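PDB 2NR9: rhomboid protease GlpG from Haemophilus influenzae, which cleaves transmembrane segments of other membrane proteins within the bilayer, as a rhomboid-family serine protease with a serine–histidine catalytic dyad. Local coordinates for residues Ser71-Phe76 with Tyr120-Tyr125; Leu67-Trp72 with Gly114-Val119. The protein carries 2 engineered substitutions. One frame throughout, in Å; residues are numbered along the deposited sequence.

Interaction 1. Residues Ser71-Phe76 with Tyr120-Tyr125; sequences SWFFIF and YAVLGY. With PQE (3,6,12,15,18,21,24-heptaoxahexatriacontan-1-ol), chain F.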
loop_
_atom_site.group_PDB
_atom_site.type_symbol
_atom_site.label_atom_id
_atom_site.label_comp_id
_atom_site.label_asym_id
_atom_site.label_seq_id
_atom_site.Cartn_x
_atom_site.Cartn_y
_atom_site.Cartn_z
ATOM N N SER A 71 0.082 -10.660 -1.341
ATOM C CA SER A 71 1.396 -11.285 -1.538
ATOM C C SER A 71 2.486 -10.220 -1.466
ATOM O O SER A 71 3.418 -10.322 -0.671
ATOM C CB SER A 71 1.468 -11.988 -2.896
ATOM O OG SER A 71 0.472 -12.991 -3.021
ATOM N N TRP A 72 2.364 -9.207 -2.320
ATOM C CA TRP A 72 3.328 -8.118 -2.378
ATOM C C TRP A 72 3.403 -7.314 -1.076
ATOM O O TRP A 72 4.493 -6.956 -0.631
ATOM C CB TRP A 72 3.035 -7.206 -3.571
ATOM C CG TRP A 72 3.413 -7.811 -4.891
ATOM C CD1 TRP A 72 2.708 -8.738 -5.602
ATOM C CD2 TRP A 72 4.589 -7.528 -5.655
ATOM N NE1 TRP A 72 3.376 -9.054 -6.761
ATOM C CE2 TRP A 72 4.532 -8.320 -6.819
ATOM C CE3 TRP A 72 5.686 -6.679 -5.470
ATOM C CZ2 TRP A 72 5.533 -8.295 -7.790
ATOM C CZ3 TRP A 72 6.675 -6.651 -6.437
ATOM C CH2 TRP A 72 6.591 -7.451 -7.584
ATOM N N PHE A 73 2.253 -7.034 -0.466
ATOM C CA PHE A 73 2.236 -6.297 0.808
ATOM C C PHE A 73 2.830 -7.115 1.952
ATOM O O PHE A 73 3.521 -6.575 2.812
ATOM C CB PHE A 73 0.820 -5.836 1.182
ATOM C CG PHE A 73 0.753 -5.064 2.497
ATOM C CD1 PHE A 73 1.112 -3.727 2.551
ATOM C CD2 PHE A 73 0.336 -5.687 3.669
ATOM C CE1 PHE A 73 1.051 -3.021 3.746
ATOM C CE2 PHE A 73 0.282 -4.988 4.869
ATOM C CZ PHE A 73 0.629 -3.656 4.906
ATOM N N PHE A 74 2.555 -8.417 1.972
ATOM C CA PHE A 74 3.060 -9.246 3.051
ATOM C C PHE A 74 4.583 -9.301 3.004
ATOM O O PHE A 74 5.253 -9.080 4.011
ATOM C CB PHE A 74 2.459 -10.653 3.002
ATOM C CG PHE A 74 2.771 -11.484 4.216
ATOM C CD1 PHE A 74 2.032 -11.338 5.382
ATOM C CD2 PHE A 74 3.809 -12.401 4.197
ATOM C CE1 PHE A 74 2.331 -12.089 6.514
ATOM C CE2 PHE A 74 4.109 -13.154 5.322
ATOM C CZ PHE A 74 3.365 -12.999 6.481
ATOM N N ILE A 75 5.121 -9.523 1.809
ATOM C CA ILE A 75 6.558 -9.579 1.612
ATOM C C ILE A 75 7.265 -8.250 1.882
ATOM O O ILE A 75 8.158 -8.184 2.720
ATOM C CB ILE A 75 6.919 -10.050 0.187
ATOM C CG1 ILE A 75 6.526 -11.516 -0.006
ATOM C CG2 ILE A 75 8.409 -9.863 -0.070
ATOM C CD1 ILE A 75 6.954 -12.097 -1.358
ATOM N N PHE A 76 6.857 -7.191 1.181
ATOM C CA PHE A 76 7.538 -5.894 1.297
ATOM C C PHE A 76 7.084 -5.025 2.470
ATOM O O PHE A 76 7.873 -4.250 3.014
ATOM C CB PHE A 76 7.523 -5.139 -0.035
ATOM C CG PHE A 76 8.239 -5.872 -1.150
ATOM C CD1 PHE A 76 7.553 -6.760 -1.967
ATOM C CD2 PHE A 76 9.611 -5.739 -1.319
ATOM C CE1 PHE A 76 8.217 -7.472 -2.965
ATOM C CE2 PHE A 76 10.282 -6.443 -2.322
ATOM C CZ PHE A 76 9.584 -7.312 -3.139
ATOM N N TYR A 120 2.204 0.039 -3.851
ATOM C CA TYR A 120 3.135 0.887 -4.582
ATOM C C TYR A 120 3.913 1.846 -3.690
ATOM O O TYR A 120 5.105 2.067 -3.900
ATOM C CB TYR A 120 2.436 1.610 -5.732
ATOM C CG TYR A 120 2.234 0.706 -6.915
ATOM C CD1 TYR A 120 1.095 -0.079 -7.026
ATOM C CD2 TYR A 120 3.258 0.502 -7.831
ATOM C CE1 TYR A 120 0.938 -0.974 -8.077
ATOM C CE2 TYR A 120 3.112 -0.388 -8.887
ATOM C CZ TYR A 120 1.950 -1.126 -9.000
ATOM O OH TYR A 120 1.794 -2.006 -10.047
ATOM N N ALA A 121 3.249 2.406 -2.685
ATOM C CA ALA A 121 3.945 3.252 -1.726
ATOM C C ALA A 121 5.003 2.399 -1.024
ATOM O O ALA A 121 6.157 2.805 -0.883
ATOM C CB ALA A 121 2.968 3.822 -0.716
ATOM N N VAL A 122 4.600 1.207 -0.591
ATOM C CA VAL A 122 5.520 0.277 0.055
ATOM C C VAL A 122 6.676 -0.116 -0.879
ATOM O O VAL A 122 7.842 -0.095 -0.472
ATOM C CB VAL A 122 4.782 -0.982 0.592
ATOM C CG1 VAL A 122 5.754 -2.139 0.797
ATOM C CG2 VAL A 122 4.032 -0.648 1.889
ATOM N N LEU A 123 6.354 -0.459 -2.132
ATOM C CA LEU A 123 7.389 -0.805 -3.123
ATOM C C LEU A 123 8.283 0.400 -3.400
ATOM O O LEU A 123 9.496 0.267 -3.554
ATOM C CB LEU A 123 6.766 -1.295 -4.436
ATOM C CG LEU A 123 5.892 -2.551 -4.388
ATOM C CD1 LEU A 123 5.478 -2.970 -5.799
ATOM C CD2 LEU A 123 6.634 -3.680 -3.695
ATOM N N GLY A 124 7.673 1.577 -3.482
ATOM C CA GLY A 124 8.427 2.802 -3.707
ATOM C C GLY A 124 9.397 3.083 -2.569
ATOM O O GLY A 124 10.536 3.484 -2.796
ATOM N N TYR A 125 8.930 2.888 -1.337
ATOM C CA TYR A 125 9.752 3.121 -0.153
ATOM C C TYR A 125 10.963 2.194 -0.122
ATOM O O TYR A 125 12.095 2.640 0.042
ATOM C CB TYR A 125 8.927 2.924 1.113
ATOM C CG TYR A 125 9.630 3.377 2.363
ATOM C CD1 TYR A 125 9.521 4.684 2.799
ATOM C CD2 TYR A 125 10.423 2.503 3.096
ATOM C CE1 TYR A 125 10.166 5.111 3.934
ATOM C CE2 TYR A 125 11.074 2.924 4.240
ATOM C CZ TYR A 125 10.938 4.229 4.653
ATOM O OH TYR A 125 11.584 4.660 5.785
HETATM O O47 PQE F . -15.014 -17.027 -5.380
HETATM C C68 PQE F . -14.731 -16.432 -6.657
HETATM C C52 PQE F . -14.703 -14.911 -6.520
HETATM O O70 PQE F . -14.388 -14.324 -7.783
HETATM C C55 PQE F . -12.996 -14.030 -7.906
HETATM C C58 PQE F . -12.657 -13.742 -9.366
HETATM O O71 PQE F . -11.251 -13.879 -9.569
HETATM C C61 PQE F . -10.943 -14.974 -10.433
HETATM C C62 PQE F . -11.920 -16.117 -10.180
HETATM C C63 PQE F . -11.204 -17.461 -10.125
HETATM C C66 PQE F . -9.825 -17.332 -9.487
HETATM C C67 PQE F . -9.860 -17.724 -8.015
HETATM O O72 PQE F . -8.576 -17.491 -7.433
HETATM C C65 PQE F . -8.549 -17.853 -6.051
HETATM C C64 PQE F . -7.196 -17.492 -5.443
HETATM O O73 PQE F . -7.251 -17.633 -4.021
HETATM C C60 PQE F . -8.297 -16.852 -3.442
HETATM C C59 PQE F . -7.791 -16.185 -2.167
HETATM O O74 PQE F . -8.876 -15.546 -1.493
HETATM C C57 PQE F . -8.426 -14.540 -0.584
HETATM C C56 PQE F . -7.183 -15.026 0.158
HETATM O O75 PQE F . -6.042 -14.262 -0.242
HETATM C C54 PQE F . -4.836 -15.015 -0.116
HETATM C C53 PQE F . -3.634 -14.076 -0.167
HETATM O O76 PQE F . -2.709 -14.424 0.862
HETATM C C51 PQE F . -1.358 -14.392 0.396
HETATM C C50 PQE F . -0.394 -14.548 1.571
HETATM C C49 PQE F . 1.023 -14.142 1.173
HETATM C C48 PQE F . 2.024 -15.259 1.448
HETATM C C47 PQE F . 3.418 -14.873 0.966
HETATM C C46 PQE F . 3.894 -15.805 -0.145
HETATM C C45 PQE F . 5.029 -15.174 -0.946
HETATM C C44 PQE F . 5.323 -15.972 -2.214
HETATM C C43 PQE F . 6.563 -15.439 -2.930
HETATM C C42 PQE F . 7.566 -16.556 -3.210
HETATM C C41 PQE F . 8.227 -16.381 -4.573
HETATM C C40 PQE F . 8.281 -17.696 -5.328
#
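Leu123 has CG anti to its carbonyl carbon (chi1 -61°), and CD2 continues from there to Trp72 and Phe76; in Phe76 the same choice (chi1 -61°) puts the ring where one face meets that methyl. The CD2 methyl of Leu123 lies over this face of the Phe76 ring, 4.0 Å from the ring centroid, a CH-pi contact. The same methyl also reaches the edge of the indole, with Leu123 CD2 3.6 Å from Trp72 CE3 and near the ring plane, while Leu123 CD1 lies 3.9 Å from Trp72 CZ3. One isopropyl end thus meets one aromatic by its face and the other by its edge, and the side chains of Trp72 and Leu123 cross at about a right angle. Val122 forms the second half of the contact: Val122 CG1 rests 3.6 Å from Phe76 CB, and Val122 CG2 approaches Phe73 CE1 more loosely at 4.2 Å. No hydrogen bond spans the segments, and every close pair is carbon to carbon. The segment axes approach to 9.8 Å with their directions 37° apart, so they run broadly the same way, consistent with two membrane-spanning helices of the rhomboid domain. Beyond this pair, Phe144 meets Trp72 edge-to-face, helix 10-27 packs on Phe73 and Phe74, and helix 86-108 touches Ala121 and Tyr125 on helix 116-131.

Interaction 2. Residues Leu67-Trp72 with Gly114-Val119; sequences LFNLSW and GLSGVV. With PQE (3,6,12,15,18,21,24-heptaoxahexatriacontan-1-ol), chain F.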
loop_
_atom_site.group_PDB
_atom_site.type_symbol
_atom_site.label_atom_id
_atom_site.label_comp_id
_atom_site.label_asym_id
_atom_site.label_seq_id
_atom_site.Cartn_x
_atom_site.Cartn_y
_atom_site.Cartn_z
ATOM N N LEU A 67 -5.180 -11.562 -3.984
ATOM C CA LEU A 67 -4.037 -12.477 -3.959
ATOM C C LEU A 67 -2.725 -11.762 -4.286
ATOM O O LEU A 67 -1.707 -11.977 -3.625
ATOM C CB LEU A 67 -4.248 -13.646 -4.924
ATOM C CG LEU A 67 -3.109 -14.668 -4.946
ATOM C CD1 LEU A 67 -2.892 -15.264 -3.556
ATOM C CD2 LEU A 67 -3.378 -15.764 -5.970
ATOM N N PHE A 68 -2.738 -10.954 -5.339
ATOM C CA PHE A 68 -1.547 -10.202 -5.720
ATOM C C PHE A 68 -1.243 -9.074 -4.740
ATOM O O PHE A 68 -0.098 -8.902 -4.323
ATOM C CB PHE A 68 -1.648 -9.694 -7.162
ATOM C CG PHE A 68 -1.316 -10.742 -8.199
ATOM C CD1 PHE A 68 -2.138 -11.842 -8.386
ATOM C CD2 PHE A 68 -0.183 -10.616 -8.990
ATOM C CE1 PHE A 68 -1.829 -12.806 -9.333
ATOM C CE2 PHE A 68 0.129 -11.573 -9.944
ATOM C CZ PHE A 68 -0.698 -12.667 -10.118
ATOM N N ASN A 69 -2.271 -8.346 -4.316
ATOM C CA ASN A 69 -2.062 -7.278 -3.338
ATOM C C ASN A 69 -1.444 -7.771 -2.032
ATOM O O ASN A 69 -0.419 -7.250 -1.590
ATOM C CB ASN A 69 -3.354 -6.516 -3.059
ATOM C CG ASN A 69 -3.694 -5.535 -4.152
ATOM O OD1 ASN A 69 -4.566 -4.687 -3.987
ATOM N ND2 ASN A 69 -2.957 -5.596 -5.252
ATOM N N LEU A 70 -2.063 -8.780 -1.419
ATOM C CA LEU A 70 -1.575 -9.324 -0.148
ATOM C C LEU A 70 -0.202 -9.985 -0.227
ATOM O O LEU A 70 0.561 -9.941 0.737
ATOM C CB LEU A 70 -2.596 -10.274 0.490
ATOM C CG LEU A 70 -3.820 -9.582 1.096
ATOM C CD1 LEU A 70 -4.557 -10.514 2.047
ATOM C CD2 LEU A 70 -3.385 -8.331 1.835
ATOM N N SER A 71 0.082 -10.660 -1.341
ATOM C CA SER A 71 1.396 -11.285 -1.538
ATOM C C SER A 71 2.486 -10.220 -1.466
ATOM O O SER A 71 3.418 -10.322 -0.671
ATOM C CB SER A 71 1.468 -11.988 -2.896
ATOM O OG SER A 71 0.472 -12.991 -3.021
ATOM N N TRP A 72 2.364 -9.207 -2.320
ATOM C CA TRP A 72 3.328 -8.118 -2.378
ATOM C C TRP A 72 3.403 -7.314 -1.076
ATOM O O TRP A 72 4.493 -6.956 -0.631
ATOM C CB TRP A 72 3.035 -7.206 -3.571
ATOM C CG TRP A 72 3.413 -7.811 -4.891
ATOM C CD1 TRP A 72 2.708 -8.738 -5.602
ATOM C CD2 TRP A 72 4.589 -7.528 -5.655
ATOM N NE1 TRP A 72 3.376 -9.054 -6.761
ATOM C CE2 TRP A 72 4.532 -8.320 -6.819
ATOM C CE3 TRP A 72 5.686 -6.679 -5.470
ATOM C CZ2 TRP A 72 5.533 -8.295 -7.790
ATOM C CZ3 TRP A 72 6.675 -6.651 -6.437
ATOM C CH2 TRP A 72 6.591 -7.451 -7.584
ATOM N N GLY A 114 -9.286 -1.432 -2.481
ATOM C CA GLY A 114 -8.076 -2.234 -2.561
ATOM C C GLY A 114 -6.815 -1.622 -1.999
ATOM O O GLY A 114 -6.665 -0.398 -1.940
ATOM N N LEU A 115 -5.841 -2.494 -1.762
ATOM C CA LEU A 115 -4.577 -2.148 -1.131
ATOM C C LEU A 115 -3.429 -1.814 -2.121
ATOM O O LEU A 115 -2.309 -1.525 -1.692
ATOM C CB LEU A 115 -4.153 -3.325 -0.232
ATOM C CG LEU A 115 -3.101 -3.139 0.859
ATOM C CD1 LEU A 115 -3.615 -2.203 1.935
ATOM C CD2 LEU A 115 -2.736 -4.512 1.466
ATOM N N SER A 116 -3.707 -1.819 -3.427
ATOM C CA SER A 116 -2.638 -1.594 -4.427
ATOM C C SER A 116 -1.941 -0.226 -4.356
ATOM O O SER A 116 -0.754 -0.116 -4.649
ATOM C CB SER A 116 -3.108 -1.917 -5.853
ATOM O OG SER A 116 -4.212 -1.118 -6.230
ATOM N N GLY A 117 -2.670 0.801 -3.934
ATOM C CA GLY A 117 -2.081 2.123 -3.753
ATOM C C GLY A 117 -1.067 2.103 -2.618
ATOM O O GLY A 117 -0.050 2.792 -2.671
ATOM N N VAL A 118 -1.356 1.315 -1.585
ATOM C CA VAL A 118 -0.439 1.155 -0.454
ATOM C C VAL A 118 0.757 0.292 -0.862
ATOM O O VAL A 118 1.900 0.570 -0.476
ATOM C CB VAL A 118 -1.144 0.530 0.768
ATOM C CG1 VAL A 118 -0.151 0.308 1.910
ATOM C CG2 VAL A 118 -2.288 1.421 1.231
ATOM N N VAL A 119 0.496 -0.716 -1.692
ATOM C CA VAL A 119 1.544 -1.605 -2.183
ATOM C C VAL A 119 2.623 -0.815 -2.924
ATOM O O VAL A 119 3.806 -0.972 -2.659
ATOM C CB VAL A 119 0.967 -2.720 -3.110
ATOM C CG1 VAL A 119 2.083 -3.527 -3.727
ATOM C CG2 VAL A 119 0.027 -3.632 -2.329
HETATM O O47 PQE F . -15.014 -17.027 -5.380
HETATM C C68 PQE F . -14.731 -16.432 -6.657
HETATM C C52 PQE F . -14.703 -14.911 -6.520
HETATM O O70 PQE F . -14.388 -14.324 -7.783
HETATM C C55 PQE F . -12.996 -14.030 -7.906
HETATM C C58 PQE F . -12.657 -13.742 -9.366
HETATM O O71 PQE F . -11.251 -13.879 -9.569
HETATM C C61 PQE F . -10.943 -14.974 -10.433
HETATM C C62 PQE F . -11.920 -16.117 -10.180
HETATM C C63 PQE F . -11.204 -17.461 -10.125
HETATM C C66 PQE F . -9.825 -17.332 -9.487
HETATM C C67 PQE F . -9.860 -17.724 -8.015
HETATM O O72 PQE F . -8.576 -17.491 -7.433
HETATM C C65 PQE F . -8.549 -17.853 -6.051
HETATM C C64 PQE F . -7.196 -17.492 -5.443
HETATM O O73 PQE F . -7.251 -17.633 -4.021
HETATM C C60 PQE F . -8.297 -16.852 -3.442
HETATM C C59 PQE F . -7.791 -16.185 -2.167
HETATM O O74 PQE F . -8.876 -15.546 -1.493
HETATM C C57 PQE F . -8.426 -14.540 -0.584
HETATM C C56 PQE F . -7.183 -15.026 0.158
HETATM O O75 PQE F . -6.042 -14.262 -0.242
HETATM C C54 PQE F . -4.836 -15.015 -0.116
HETATM C C53 PQE F . -3.634 -14.076 -0.167
HETATM O O76 PQE F . -2.709 -14.424 0.862
HETATM C C51 PQE F . -1.358 -14.392 0.396
HETATM C C50 PQE F . -0.394 -14.548 1.571
HETATM C C49 PQE F . 1.023 -14.142 1.173
HETATM C C48 PQE F . 2.024 -15.259 1.448
HETATM C C47 PQE F . 3.418 -14.873 0.966
HETATM C C46 PQE F . 3.894 -15.805 -0.145
HETATM C C45 PQE F . 5.029 -15.174 -0.946
HETATM C C44 PQE F . 5.323 -15.972 -2.214
HETATM C C43 PQE F . 6.563 -15.439 -2.930
HETATM C C42 PQE F . 7.566 -16.556 -3.210
HETATM C C41 PQE F . 8.227 -16.381 -4.573
HETATM C C40 PQE F . 8.281 -17.696 -5.328
#
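Asn69 OD1 is the polar atom around which the backbone turning into helix 116-131 gathers: it lies 3.0 Å from Ser116 N, at an angle too poor for a hydrogen bond, and 3.4 Å from Leu115 N. From outside the two segments His60 NE2 gives it a weak hydrogen bond. The Asn69 amide is brought here with CG anti to its carbonyl carbon (chi1 -78°), and its other branch lies beside the nucleophile, Asn69 ND2 being 3.7 Å from Ser116 CB. Ser116 OG stands between its own backbone N and carbonyl carbon (chi1 60°) and hydrogen-bonds His169 NE2, the other half of the catalytic dyad. Gly114, Ser116 and Gly117 make up the GxSG motif of rhomboids; at the phi of Gly114, 121°, a side chain would be jammed against the preceding carbonyl oxygen, and its backbone is hydrogen-bonded to His56. Apolar contacts flank this polar centre. Leu70 CD2 meets Leu115 CD2 at 3.9 Å, the two side chains crossing at about a right angle, and Val119, one helical turn after Leu115, has CG1 3.8 Å from Trp72 CB and CG2 3.7 Å from Asn69 O. Elsewhere on helix 63-84, Leu67 CD1 touches PQE C53 at 3.7 Å. An asparagine amide buried beside the nucleophile and its backbone N is consistent with the oxyanion hole described for rhomboid proteases, in which such groups would steady the negative charge developing on the substrate carbonyl oxygen.

Overall arrangement
Both interactions join helix 63-84 to helix 116-131 and its lead-in loop, with centres 7 Å apart, so they are successive levels of one helix–helix interface. Along the chain, 67-72 and 71-76 overlap at Ser71 and Trp72, while 114-119 runs directly into 120-125; this matching order follows from the two helices running in similar directions. Phe73 bridges the levels, its CG lying 3.7 Å from CD2 of Leu115. Interaction 2 is the polar level and holds the nucleophile, whereas interaction 1 is an apolar layer farther along both helices. All touching residues are buried and both centres lie about 6 Å from the chain centre, placing the interface in the rhomboid core, while helix 63-84 also touches PQE.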